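Local coordinates for protein endonuclease V (Homo sapiens, PDB 6OZE) that acts as an inosine-specific endoribonuclease, hydrolysing inosine-containing RNA with the help of metal ions, at residues P227-Q230 with A231-S235; D118-G121 with V122-H125; E98-Q101 with Q102-K106; G86-A89 with F90-V93; V213-T216 with S217-R221. The protein carries 4 engineered substitutions. All coordinates share one frame; numbering follows the deposited sequence.

Interaction 1: P227-Q230 with A231-S235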
loop_
_atom_site.group_PDB
_atom_site.type_symbol
_atom_site.label_atom_id
_atom_site.label_comp_id
_atom_site.label_asym_id
_atom_site.label_seq_id
_atom_site.Cartn_x
_atom_site.Cartn_y
_atom_site.Cartn_z
ATOM N N PRO A 227 -0.496 10.309 2.428
ATOM C CA PRO A 227 -1.443 9.414 3.136
ATOM C C PRO A 227 -0.738 8.287 3.868
ATOM O O PRO A 227 -1.136 7.939 4.996
ATOM C CB PRO A 227 -2.372 8.917 2.016
ATOM C CG PRO A 227 -2.270 10.020 0.924
ATOM C CD PRO A 227 -0.804 10.391 0.980
ATOM N N VAL A 228 0.309 7.721 3.280
ATOM C CA VAL A 228 1.102 6.670 3.922
ATOM C C VAL A 228 1.886 7.238 5.099
ATOM O O VAL A 228 1.952 6.646 6.192
ATOM C CB VAL A 228 2.049 6.059 2.868
ATOM C CG1 VAL A 228 2.997 5.052 3.491
ATOM C CG2 VAL A 228 1.255 5.440 1.722
ATOM N N ARG A 229 2.483 8.411 4.895
ATOM C CA ARG A 229 3.299 9.032 5.936
ATOM C C ARG A 229 2.456 9.389 7.150
ATOM O O ARG A 229 2.877 9.166 8.290
ATOM C CB ARG A 229 3.968 10.291 5.369
ATOM C CG ARG A 229 5.168 10.782 6.172
ATOM C CD ARG A 229 5.804 12.017 5.573
ATOM N NE ARG A 229 4.983 13.216 5.720
ATOM C CZ ARG A 229 5.030 14.040 6.764
ATOM N NH1 ARG A 229 4.248 15.109 6.795
ATOM N NH2 ARG A 229 5.849 13.797 7.785
ATOM N N GLN A 230 1.257 9.939 6.924
ATOM C CA GLN A 230 0.395 10.297 8.053
ATOM C C GLN A 230 -0.106 9.059 8.779
ATOM O O GLN A 230 -0.247 9.084 10.004
ATOM C CB GLN A 230 -0.753 11.196 7.588
ATOM C CG GLN A 230 -0.294 12.583 7.117
ATOM C CD GLN A 230 0.290 13.423 8.227
ATOM O OE1 GLN A 230 -0.075 13.270 9.396
ATOM N NE2 GLN A 230 1.203 14.315 7.875
ATOM N N ALA A 231 -0.368 7.963 8.059
ATOM C CA ALA A 231 -0.804 6.752 8.754
ATOM C C ALA A 231 0.333 6.180 9.590
ATOM O O ALA A 231 0.098 5.698 10.707
ATOM C CB ALA A 231 -1.355 5.731 7.756
ATOM N N ASP A 232 1.569 6.264 9.086
ATOM C CA ASP A 232 2.716 5.801 9.857
ATOM C C ASP A 232 2.883 6.630 11.127
ATOM O O ASP A 232 3.112 6.074 12.211
ATOM C CB ASP A 232 3.984 5.863 9.006
ATOM C CG ASP A 232 5.193 5.313 9.734
ATOM O OD1 ASP A 232 5.270 4.078 9.919
ATOM O OD2 ASP A 232 6.062 6.114 10.133
ATOM N N ILE A 233 2.784 7.953 11.010
ATOM C CA ILE A 233 2.890 8.835 12.168
ATOM C C ILE A 233 1.788 8.529 13.167
ATOM O O ILE A 233 2.039 8.437 14.373
ATOM C CB ILE A 233 2.864 10.308 11.723
ATOM C CG1 ILE A 233 4.142 10.646 10.942
ATOM C CG2 ILE A 233 2.707 11.243 12.929
ATOM C CD1 ILE A 233 4.086 11.960 10.194
ATOM N N CYS A 234 0.548 8.365 12.688
ATOM C CA CYS A 234 -0.549 8.045 13.607
ATOM C C CYS A 234 -0.270 6.763 14.392
ATOM O O CYS A 234 -0.531 6.694 15.604
ATOM C CB CYS A 234 -1.852 7.901 12.822
ATOM S SG CYS A 234 -2.612 9.470 12.399
ATOM N N SER A 235 0.238 5.729 13.721
ATOM C CA SER A 235 0.496 4.475 14.428
ATOM C C SER A 235 1.592 4.650 15.470
ATOM O O SER A 235 1.479 4.136 16.594
ATOM C CB SER A 235 0.894 3.365 13.462
ATOM O OG SER A 235 -0.195 2.954 12.684
#
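Arg229 and Ile233 are one helical turn apart and run side by side in the same direction. The Ile233 delta carbon is the part that reaches back: CD1 lies 3.5 Å from Arg229 NH2, approaching the guanidinium obliquely, although Arg229 has a second conformer, which makes this outer meeting doubtful. Closer to the backbone the contact is firmer. With Ile233 CG1 set beside its own backbone N (chi1 -68°), that carbon rests 3.3 Å from Arg229 O, the same oxygen that accepts the hydrogen bond from Ile233 N at 3.0 Å. At the next residue along, Gln230 O takes Cys234 N at 2.9 Å. Val228 O likewise receives Asp232 N at 2.9 Å, and Pro227 O holds Ala231 N at 3.2 Å, so four successive i to i+4 bonds run through the segment. The polar ends are steered from outside it. In the conformers modelled here, Glu226 takes Arg229 NE in a salt bridge through one carboxylate oxygen and Gln230 NE2 in a hydrogen bond through the other, while Asp232 pairs with Arg236. Ala231 and Cys234 both pack against Val60, and Ser235 OG bonds to Ser58 and Asp44. Helix 226-242 thus buries Ala231, Cys234 and Ser235 against the strands and leaves Arg229, Gln230 and Ile233 partly exposed, with Asp232 at the border beside strand 39-47, an arrangement in keeping with the helix-on-sheet layering of the RNase H-like fold.

Interaction 2: D118-G121 with V122-H125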
loop_
_atom_site.group_PDB
_atom_site.type_symbol
_atom_site.label_atom_id
_atom_site.label_comp_id
_atom_site.label_asym_id
_atom_site.label_seq_id
_atom_site.Cartn_x
_atom_site.Cartn_y
_atom_site.Cartn_z
ATOM N N ASP A 118 0.769 0.906 2.670
ATOM C CA ASP A 118 2.160 0.585 2.949
ATOM C C ASP A 118 2.346 -0.919 2.789
ATOM O O ASP A 118 2.128 -1.680 3.735
ATOM C CB ASP A 118 2.557 1.050 4.352
ATOM C CG ASP A 118 4.042 0.845 4.641
ATOM O OD1 ASP A 118 4.769 0.293 3.789
ATOM O OD2 ASP A 118 4.490 1.247 5.729
ATOM N N GLY A 119 2.744 -1.340 1.599
ATOM C CA GLY A 119 2.800 -2.747 1.255
ATOM C C GLY A 119 2.730 -2.895 -0.249
ATOM O O GLY A 119 2.605 -1.921 -0.984
ATOM N N ASN A 120 2.829 -4.139 -0.700
ATOM C CA ASN A 120 2.830 -4.389 -2.132
ATOM C C ASN A 120 1.468 -4.896 -2.592
ATOM O O ASN A 120 0.677 -5.444 -1.816
ATOM C CB ASN A 120 3.893 -5.416 -2.521
ATOM C CG ASN A 120 5.303 -4.921 -2.296
ATOM O OD1 ASN A 120 5.928 -4.321 -3.186
ATOM N ND2 ASN A 120 5.839 -5.212 -1.113
ATOM N N GLY A 121 1.207 -4.694 -3.878
ATOM C CA GLY A 121 0.065 -5.264 -4.553
ATOM C C GLY A 121 0.451 -6.490 -5.345
ATOM O O GLY A 121 0.796 -7.537 -4.779
ATOM N N VAL A 122 0.408 -6.379 -6.671
ATOM C CA VAL A 122 0.728 -7.534 -7.499
ATOM C C VAL A 122 2.222 -7.832 -7.519
ATOM O O VAL A 122 2.617 -8.940 -7.903
ATOM C CB VAL A 122 0.076 -7.404 -8.884
ATOM C CG1 VAL A 122 -1.434 -7.248 -8.730
ATOM C CG2 VAL A 122 0.648 -6.230 -9.612
ATOM N N LEU A 123 3.066 -6.891 -7.094
ATOM C CA LEU A 123 4.499 -7.167 -6.962
ATOM C C LEU A 123 4.657 -7.925 -5.651
ATOM O O LEU A 123 4.844 -7.334 -4.586
ATOM C CB LEU A 123 5.293 -5.866 -6.956
ATOM C CG LEU A 123 6.806 -5.856 -7.230
ATOM C CD1 LEU A 123 7.331 -4.422 -7.261
ATOM C CD2 LEU A 123 7.600 -6.677 -6.227
ATOM N N HIS A 124 4.591 -9.248 -5.733
ATOM C CA HIS A 124 4.463 -10.065 -4.536
ATOM C C HIS A 124 4.743 -11.512 -4.914
ATOM O O HIS A 124 4.629 -11.898 -6.081
ATOM C CB HIS A 124 3.056 -9.903 -3.953
ATOM C CG HIS A 124 2.797 -10.717 -2.722
ATOM N ND1 HIS A 124 2.149 -11.928 -2.761
ATOM C CD2 HIS A 124 3.078 -10.477 -1.420
ATOM C CE1 HIS A 124 2.047 -12.410 -1.534
ATOM N NE2 HIS A 124 2.605 -11.550 -0.702
ATOM N N HIS A 125 5.092 -12.311 -3.897
ATOM C CA HIS A 125 5.448 -13.716 -4.102
ATOM C C HIS A 125 4.420 -14.440 -4.960
ATOM O O HIS A 125 4.775 -15.279 -5.797
ATOM C CB HIS A 125 5.535 -14.431 -2.749
ATOM C CG HIS A 125 6.434 -13.766 -1.753
ATOM N ND1 HIS A 125 6.184 -12.511 -1.243
ATOM C CD2 HIS A 125 7.565 -14.199 -1.148
ATOM C CE1 HIS A 125 7.132 -12.191 -0.381
ATOM N NE2 HIS A 125 7.981 -13.198 -0.304
#
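Asn120 folds back over the turn so that its CB sits 3.0 Å from Leu123 O, a close, tight approach at the middle of this bend. The amide follows on: Asn120 CG is 3.4 Å from Leu123 O, and OD1, itself an acceptor, stands 3.5 Å from that same oxygen, so the two are neighbours without bonding. The two side chains pass at a slant, OD1 coming within 4.1 Å of Leu123 CB. What puts the amide on this side is the first torsion, which holds CG beside the backbone N (chi1 -66°). Replacing Asn120 with an alanine keeps the CB contact but removes the amide, and the flank of Leu123 CB and CD2 would probably be left uncovered on that side. A second backbone-to-side-chain contact closes further round, where Gly121 O lies 3.4 Å from His124 CB. Gly121 itself has backbone angles at which a beta carbon would run into Val122 N. The hydrogen bonds of this bend go to partners outside it. Gly121 N bonds to Ser202 OG, the main chain of Val122 pairs with Val203, and Asn120 and Gly121 link by their backbones to Ala131 and Gly129. Apolar packing also comes from beyond, since Asn120 and Leu123 both lean on Leu150. The whole is an irregular loop leaving strand 115-118, whose last residue, Asp118, forms a salt bridge with Lys147; it leads from a central strand of the RNase H-like sheet toward helix 130-138.

Interaction 3: E98-Q101 with Q102-K106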
loop_
_atom_site.group_PDB
_atom_site.type_symbol
_atom_site.label_atom_id
_atom_site.label_comp_id
_atom_site.label_asym_id
_atom_site.label_seq_id
_atom_site.Cartn_x
_atom_site.Cartn_y
_atom_site.Cartn_z
ATOM N N GLU A 98 -11.493 -3.732 9.097
ATOM C CA GLU A 98 -12.378 -3.273 10.161
ATOM C C GLU A 98 -12.361 -1.753 10.299
ATOM O O GLU A 98 -13.399 -1.135 10.574
ATOM C CB GLU A 98 -11.975 -3.925 11.483
ATOM C CG GLU A 98 -12.946 -3.690 12.609
ATOM C CD GLU A 98 -14.246 -4.458 12.428
ATOM O OE1 GLU A 98 -14.264 -5.433 11.646
ATOM O OE2 GLU A 98 -15.246 -4.082 13.072
ATOM N N LEU A 99 -11.189 -1.135 10.138
ATOM C CA LEU A 99 -11.133 0.323 10.210
ATOM C C LEU A 99 -11.896 0.961 9.056
ATOM O O LEU A 99 -12.594 1.963 9.250
ATOM C CB LEU A 99 -9.679 0.808 10.194
ATOM C CG LEU A 99 -8.857 0.454 11.439
ATOM C CD1 LEU A 99 -7.381 0.850 11.209
ATOM C CD2 LEU A 99 -9.422 1.143 12.656
ATOM N N VAL A 100 -11.766 0.402 7.851
ATOM C CA VAL A 100 -12.484 0.956 6.704
ATOM C C VAL A 100 -13.987 0.823 6.904
ATOM O O VAL A 100 -14.753 1.759 6.642
ATOM C CB VAL A 100 -12.006 0.285 5.402
ATOM C CG1 VAL A 100 -12.849 0.761 4.220
ATOM C CG2 VAL A 100 -10.541 0.589 5.168
ATOM N N GLN A 101 -14.437 -0.336 7.403
ATOM C CA GLN A 101 -15.869 -0.518 7.617
ATOM C C GLN A 101 -16.400 0.411 8.702
ATOM O O GLN A 101 -17.494 0.974 8.560
ATOM C CB GLN A 101 -16.195 -1.978 7.929
ATOM C CG GLN A 101 -17.698 -2.258 7.941
ATOM C CD GLN A 101 -18.348 -1.987 6.589
ATOM O OE1 GLN A 101 -17.710 -2.111 5.541
ATOM N NE2 GLN A 101 -19.622 -1.608 6.611
ATOM N N GLN A 102 -15.646 0.596 9.790
ATOM C CA GLN A 102 -16.047 1.570 10.799
ATOM C C GLN A 102 -16.262 2.946 10.178
ATOM O O GLN A 102 -17.263 3.621 10.453
ATOM C CB GLN A 102 -14.999 1.654 11.910
ATOM C CG GLN A 102 -15.247 2.825 12.856
ATOM C CD GLN A 102 -14.069 3.141 13.756
ATOM O OE1 GLN A 102 -12.953 2.677 13.526
ATOM N NE2 GLN A 102 -14.313 3.941 14.791
ATOM N N LEU A 103 -15.328 3.376 9.333
ATOM C CA LEU A 103 -15.489 4.654 8.648
ATOM C C LEU A 103 -16.735 4.647 7.765
ATOM O O LEU A 103 -17.527 5.593 7.785
ATOM C CB LEU A 103 -14.234 4.950 7.828
ATOM C CG LEU A 103 -14.282 6.269 7.051
ATOM C CD1 LEU A 103 -14.561 7.435 7.994
ATOM C CD2 LEU A 103 -12.982 6.468 6.272
ATOM N N ARG A 104 -16.924 3.574 6.987
ATOM C CA ARG A 104 -18.038 3.509 6.042
ATOM C C ARG A 104 -19.383 3.666 6.740
ATOM O O ARG A 104 -20.321 4.229 6.165
ATOM C CB ARG A 104 -17.991 2.188 5.261
ATOM C CG ARG A 104 -18.686 2.234 3.900
ATOM C CD ARG A 104 -18.877 0.840 3.289
ATOM N NE ARG A 104 -17.622 0.120 3.070
ATOM C CZ ARG A 104 -16.946 0.107 1.923
ATOM N NH1 ARG A 104 -17.393 0.784 0.873
ATOM N NH2 ARG A 104 -15.818 -0.584 1.821
ATOM N N GLU A 105 -19.493 3.189 7.981
ATOM C CA GLU A 105 -20.736 3.295 8.733
ATOM C C GLU A 105 -20.801 4.564 9.574
ATOM O O GLU A 105 -21.885 5.133 9.752
ATOM C CB GLU A 105 -20.904 2.062 9.623
ATOM C CG GLU A 105 -21.012 0.765 8.842
ATOM C CD GLU A 105 -20.977 -0.464 9.730
ATOM O OE1 GLU A 105 -20.826 -0.312 10.962
ATOM O OE2 GLU A 105 -21.095 -1.585 9.192
ATOM N N LYS A 106 -19.662 5.019 10.095
ATOM C CA LYS A 106 -19.640 6.188 10.968
ATOM C C LYS A 106 -19.717 7.489 10.172
ATOM O O LYS A 106 -20.486 8.393 10.515
ATOM C CB LYS A 106 -18.383 6.152 11.844
ATOM C CG LYS A 106 -18.122 7.409 12.659
ATOM C CD LYS A 106 -16.899 7.242 13.558
ATOM C CE LYS A 106 -15.669 6.839 12.758
ATOM N NZ LYS A 106 -14.409 6.834 13.574
HETATM O O HOH W 1 -11.973 3.742 11.429
HETATM O O HOH W 2 -15.412 -2.659 3.797
#
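Gln101 sends its CG anti to the backbone N (chi1 -171°) and then bends at the next bond (chi2 62°), which lays the terminal amide between Arg104 and Glu105. Its two ends do different work. NE2 donates to Glu105 OE2 at 3.0 Å in a nearly straight bond (173°); the carboxylate oxygen lies in the plane of the amide, but the donor comes from above the plane of the carboxylate, the two flat groups being turned far from parallel. OE1 accepts from Arg104 NE at 3.3 Å, a weak bond made at the edge of the guanidinium, with the two planes only modestly inclined. A water reinforces that side, donating a hydrogen bond to Gln101 OE1 and accepting one from Arg104 NH2, each at 2.9 Å. A leucine in place of Gln101 would probably leave Glu105 without its amide donor and the guanidinium of Arg104 freer to turn. All this lies on the outer flank of helix 89-106, whose inner flank packs on the sheet of the RNase H-like fold: Leu99 and Leu103 both touch Leu59 of strand 54-63, and Leu103 reaches Tyr71 of strand 69-78. Between the flanks, Gln102 lies alongside Leu99, OE1 being 3.9 Å from Leu99 CD2, and a second water bridges Gln102 OE1 to Leu99 O, though its leg to OE1 is suspiciously short. The main chain keeps regular i to i+4 bonding, as in Arg104 N to Val100 O at 2.9 Å, and Val100 CG1 passes obliquely by Arg104 NH2.

Interaction 4: G86-A89 with F90-V93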
loop_
_atom_site.group_PDB
_atom_site.type_symbol
_atom_site.label_atom_id
_atom_site.label_comp_id
_atom_site.label_asym_id
_atom_site.label_seq_id
_atom_site.Cartn_x
_atom_site.Cartn_y
_atom_site.Cartn_z
ATOM N N GLY A 86 5.152 -14.124 2.276
ATOM C CA GLY A 86 4.181 -14.276 1.220
ATOM C C GLY A 86 2.745 -14.274 1.693
ATOM O O GLY A 86 1.834 -14.284 0.861
ATOM N N PHE A 87 2.524 -14.260 3.006
ATOM C CA PHE A 87 1.194 -14.371 3.595
ATOM C C PHE A 87 0.942 -13.290 4.641
ATOM O O PHE A 87 0.027 -13.429 5.466
ATOM C CB PHE A 87 1.006 -15.767 4.202
ATOM C CG PHE A 87 1.124 -16.873 3.206
ATOM C CD1 PHE A 87 0.022 -17.279 2.473
ATOM C CD2 PHE A 87 2.337 -17.523 2.999
ATOM C CE1 PHE A 87 0.114 -18.304 1.561
ATOM C CE2 PHE A 87 2.442 -18.553 2.080
ATOM C CZ PHE A 87 1.330 -18.947 1.359
ATOM N N LEU A 88 1.745 -12.219 4.631
ATOM C CA LEU A 88 1.588 -11.150 5.613
ATOM C C LEU A 88 0.174 -10.593 5.624
ATOM O O LEU A 88 -0.337 -10.213 6.685
ATOM C CB LEU A 88 2.580 -10.017 5.330
ATOM C CG LEU A 88 2.433 -8.748 6.179
ATOM C CD1 LEU A 88 2.603 -9.049 7.663
ATOM C CD2 LEU A 88 3.418 -7.680 5.737
ATOM N N ALA A 89 -0.477 -10.539 4.460
ATOM C CA ALA A 89 -1.804 -9.937 4.396
ATOM C C ALA A 89 -2.788 -10.633 5.329
ATOM O O ALA A 89 -3.713 -9.992 5.841
ATOM C CB ALA A 89 -2.328 -9.924 2.959
ATOM N N PHE A 90 -2.604 -11.936 5.582
ATOM C CA PHE A 90 -3.504 -12.633 6.488
ATOM C C PHE A 90 -3.377 -12.135 7.918
ATOM O O PHE A 90 -4.313 -12.306 8.707
ATOM C CB PHE A 90 -3.295 -14.145 6.398
ATOM C CG PHE A 90 -3.802 -14.734 5.118
ATOM C CD1 PHE A 90 -5.125 -15.132 4.999
ATOM C CD2 PHE A 90 -2.969 -14.862 4.023
ATOM C CE1 PHE A 90 -5.595 -15.660 3.810
ATOM C CE2 PHE A 90 -3.439 -15.383 2.824
ATOM C CZ PHE A 90 -4.750 -15.786 2.718
ATOM N N ARG A 91 -2.252 -11.524 8.271
ATOM C CA ARG A 91 -2.101 -10.948 9.601
ATOM C C ARG A 91 -2.703 -9.556 9.704
ATOM O O ARG A 91 -3.256 -9.207 10.753
ATOM C CB ARG A 91 -0.619 -10.873 9.976
ATOM C CG ARG A 91 0.176 -12.098 9.561
ATOM C CD ARG A 91 1.058 -12.580 10.679
ATOM N NE ARG A 91 2.003 -11.573 11.138
ATOM C CZ ARG A 91 2.461 -11.506 12.383
ATOM N NH1 ARG A 91 2.047 -12.369 13.298
ATOM N NH2 ARG A 91 3.329 -10.568 12.717
ATOM N N GLU A 92 -2.623 -8.763 8.636
ATOM C CA GLU A 92 -2.905 -7.328 8.669
ATOM C C GLU A 92 -4.272 -6.950 8.121
ATOM O O GLU A 92 -4.935 -6.063 8.676
ATOM C CB GLU A 92 -1.848 -6.569 7.861
ATOM C CG GLU A 92 -0.453 -6.611 8.445
ATOM C CD GLU A 92 0.507 -5.718 7.680
ATOM O OE1 GLU A 92 0.047 -5.005 6.765
ATOM O OE2 GLU A 92 1.713 -5.724 7.997
ATOM N N VAL A 93 -4.702 -7.581 7.023
ATOM C CA VAL A 93 -5.957 -7.173 6.378
ATOM C C VAL A 93 -7.163 -7.191 7.306
ATOM O O VAL A 93 -7.989 -6.262 7.220
ATOM C CB VAL A 93 -6.161 -7.937 5.062
ATOM C CG1 VAL A 93 -7.577 -7.734 4.552
ATOM C CG2 VAL A 93 -5.172 -7.468 4.008
#
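Phe87 and Phe90 lie side by side, pointing the same way, with their rings inclined to each other, neither stacked nor T-shaped. Phe90 CE2 comes 4.0 Å from Phe87 CD1, at the edge of the Phe87 ring and in its plane. The Phe90 ring in turn holds Phe87 O at its own edge, in plane, with CD2 3.6 Å from that oxygen. Both rings owe this to a first torsion that keeps CG beside the backbone N, chi1 being -72° at Phe90. Helices 3-17 and 130-138 supply further partners: Phe90 stacks with Trp9 and meets His133 edge-to-face, while Phe87 packs on Leu6. A second pairing runs across the turn, where the branched end of Leu88 crosses the carboxylate of Glu92 at a slant; Leu88 has two conformers, so the detail there is doubtful. Ala89 CB touches Val93 CG2 at 3.9 Å, one turn on. The main chain shows a helix starting. Phe90 N bonds to Phe87 O at 3.0 Å and Arg91 N to Leu88 O at 2.8 Å, both three residues back and with the donor well above the carbonyl plane; Val93 N then reaches Ala89 O at 2.9 Å in the straighter alpha-helical manner. The buried guanidinium of Arg91 is held by the carbonyl oxygens of Ala81 (NH1) and Ser52 (NH2). The side chains meet mostly through carbon, while the main chain carries the hydrogen bonds, and burial of Arg91 NE with no partner in the model probably costs something that the bonds at NH1 and NH2 help repay.

Interaction 5: V213-T216 with S217-R221. Engineered in segment 217-221: Ser217 (natural residue Cys), Ala218 (natural residue Cys), Ser220 (natural residue Cys).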
loop_
_atom_site.group_PDB
_atom_site.type_symbol
_atom_site.label_atom_id
_atom_site.label_comp_id
_atom_site.label_asym_id
_atom_site.label_seq_id
_atom_site.Cartn_x
_atom_site.Cartn_y
_atom_site.Cartn_z
ATOM N N VAL A 213 1.102 5.201 -10.350
ATOM C CA VAL A 213 2.384 5.875 -10.180
ATOM C C VAL A 213 2.193 7.383 -10.187
ATOM O O VAL A 213 2.800 8.106 -9.386
ATOM C CB VAL A 213 3.379 5.387 -11.247
ATOM C CG1 VAL A 213 4.652 6.239 -11.244
ATOM C CG2 VAL A 213 3.706 3.943 -10.997
ATOM N N ARG A 214 1.351 7.881 -11.093
ATOM C CA ARG A 214 1.091 9.314 -11.142
ATOM C C ARG A 214 0.404 9.798 -9.870
ATOM O O ARG A 214 0.727 10.877 -9.360
ATOM C CB ARG A 214 0.264 9.651 -12.373
ATOM C CG ARG A 214 1.002 9.367 -13.669
ATOM C CD ARG A 214 0.429 10.163 -14.826
ATOM N NE ARG A 214 -1.031 10.125 -14.855
ATOM C CZ ARG A 214 -1.814 11.120 -14.452
ATOM N NH1 ARG A 214 -3.132 10.989 -14.517
ATOM N NH2 ARG A 214 -1.277 12.242 -13.984
ATOM N N LEU A 215 -0.552 9.025 -9.353
ATOM C CA LEU A 215 -1.216 9.421 -8.116
ATOM C C LEU A 215 -0.227 9.456 -6.959
ATOM O O LEU A 215 -0.256 10.375 -6.130
ATOM C CB LEU A 215 -2.337 8.428 -7.775
ATOM C CG LEU A 215 -3.047 8.683 -6.445
ATOM C CD1 LEU A 215 -3.700 10.053 -6.454
ATOM C CD2 LEU A 215 -4.078 7.578 -6.188
ATOM N N THR A 216 0.645 8.449 -6.873
ATOM C CA THR A 216 1.630 8.443 -5.794
ATOM C C THR A 216 2.523 9.676 -5.869
ATOM O O THR A 216 2.817 10.308 -4.845
ATOM C CB THR A 216 2.454 7.158 -5.873
ATOM O OG1 THR A 216 1.566 6.037 -5.774
ATOM C CG2 THR A 216 3.427 7.083 -4.700
ATOM N N SER A 217 2.972 10.030 -7.075
ATOM C CA SER A 217 3.748 11.258 -7.227
ATOM C C SER A 217 2.954 12.475 -6.767
ATOM O O SER A 217 3.485 13.339 -6.054
ATOM C CB SER A 217 4.213 11.430 -8.678
ATOM O OG SER A 217 5.229 12.412 -8.760
ATOM N N ALA A 218 1.678 12.556 -7.156
ATOM C CA ALA A 218 0.855 13.707 -6.808
ATOM C C ALA A 218 0.646 13.821 -5.304
ATOM O O ALA A 218 0.447 14.931 -4.786
ATOM C CB ALA A 218 -0.488 13.607 -7.529
ATOM N N CYS A 219 0.711 12.696 -4.598
ATOM C CA CYS A 219 0.500 12.673 -3.157
ATOM C C CYS A 219 1.779 12.848 -2.357
ATOM O O CYS A 219 1.718 12.822 -1.125
ATOM C CB CYS A 219 -0.195 11.369 -2.733
ATOM S SG CYS A 219 -1.888 11.283 -3.260
ATOM N N SER A 220 2.919 13.076 -3.003
ATOM C CA SER A 220 4.212 13.116 -2.326
ATOM C C SER A 220 4.636 14.564 -2.094
ATOM O O SER A 220 4.975 15.283 -3.038
ATOM C CB SER A 220 5.265 12.349 -3.121
ATOM O OG SER A 220 4.943 10.967 -3.155
ATOM N N ARG A 221 4.606 14.991 -0.840
ATOM C CA ARG A 221 5.170 16.259 -0.403
ATOM C C ARG A 221 6.600 16.063 0.085
ATOM O O ARG A 221 7.478 16.897 -0.172
ATOM C CB ARG A 221 4.287 16.814 0.723
ATOM C CG ARG A 221 4.765 18.093 1.373
ATOM C CD ARG A 221 3.738 18.576 2.393
ATOM N NE ARG A 221 2.511 19.034 1.745
ATOM C CZ ARG A 221 1.319 19.083 2.332
ATOM N NH1 ARG A 221 1.176 18.689 3.590
ATOM N NH2 ARG A 221 0.264 19.518 1.655
#
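Thr216 and Ser220 are joined at the tight end of this contact, where Ser220 OG donates to Thr216 O at 2.8 Å. Ser220 is an engineered residue, cysteine in the natural protein, so the bond belongs to the variant. Its hydroxyl gets there because OG lies beside the backbone N (chi1 -66°), folding back over the last turn. The same oxygen also receives a weak bond from Cys219 N, whose main partner is Leu215 O at 2.9 Å. On the inner side Leu215 CD1 rests on Cys219 SG at 3.9 Å, and both residues pack against Leu116 of strand 115-118. Thr216 turns its own hydroxyl back to Ala212 O and lays its side chain on Leu199 and Ile201. The other side is looser. Ser217 and Ala218, both engineered from cysteine, contribute little beyond backbone. Ser217 N bonds to Val213 O at 3.0 Å. Ala218 N bonds to Arg214 O at 2.9 Å. Ala218 CB is 3.5 Å from Arg214 O. Arg214 is exposed and, in the conformer modelled here, reaches away to the carbonyl oxygens of Asp31 and Pro32. Ala218 O and Arg221 NE hold a glycerol, probably from the crystallisation liquor. As the helical pattern gives out, Ser220 N bonds to Ser217 O at 3.1 Å and the backbone of Cys219 links to Glu226. What remains is the C-terminal turn of helix 209-218, a helix with one side laid on strands 115-118, 184-189 and 199-205 of the RNase H-like sheet.

In the fold
From the N terminus the contacts come in the order 4, 3, 2, 5, 1; each is a local turn within continuous chain, so they run in series with none nested or crossing. Interaction 4 starts helix 89-106 and interaction 3 lies near its other end. After strand 115-118, the loop of interaction 2 returns to interaction 4, His124 CE1 lying 3.0 Å from Gly86 O. Interaction 5 finishes helix 209-218, and the next helix opens with interaction 1: Pro227 CD packs 3.9 Å from Cys219 CB. In the conformer modelled, Val228 CG1, 4.1 Å from Asp118 CB, brings interaction 1 against interaction 2. Interactions 4 and 5 lie on opposite sides of the chain's centre.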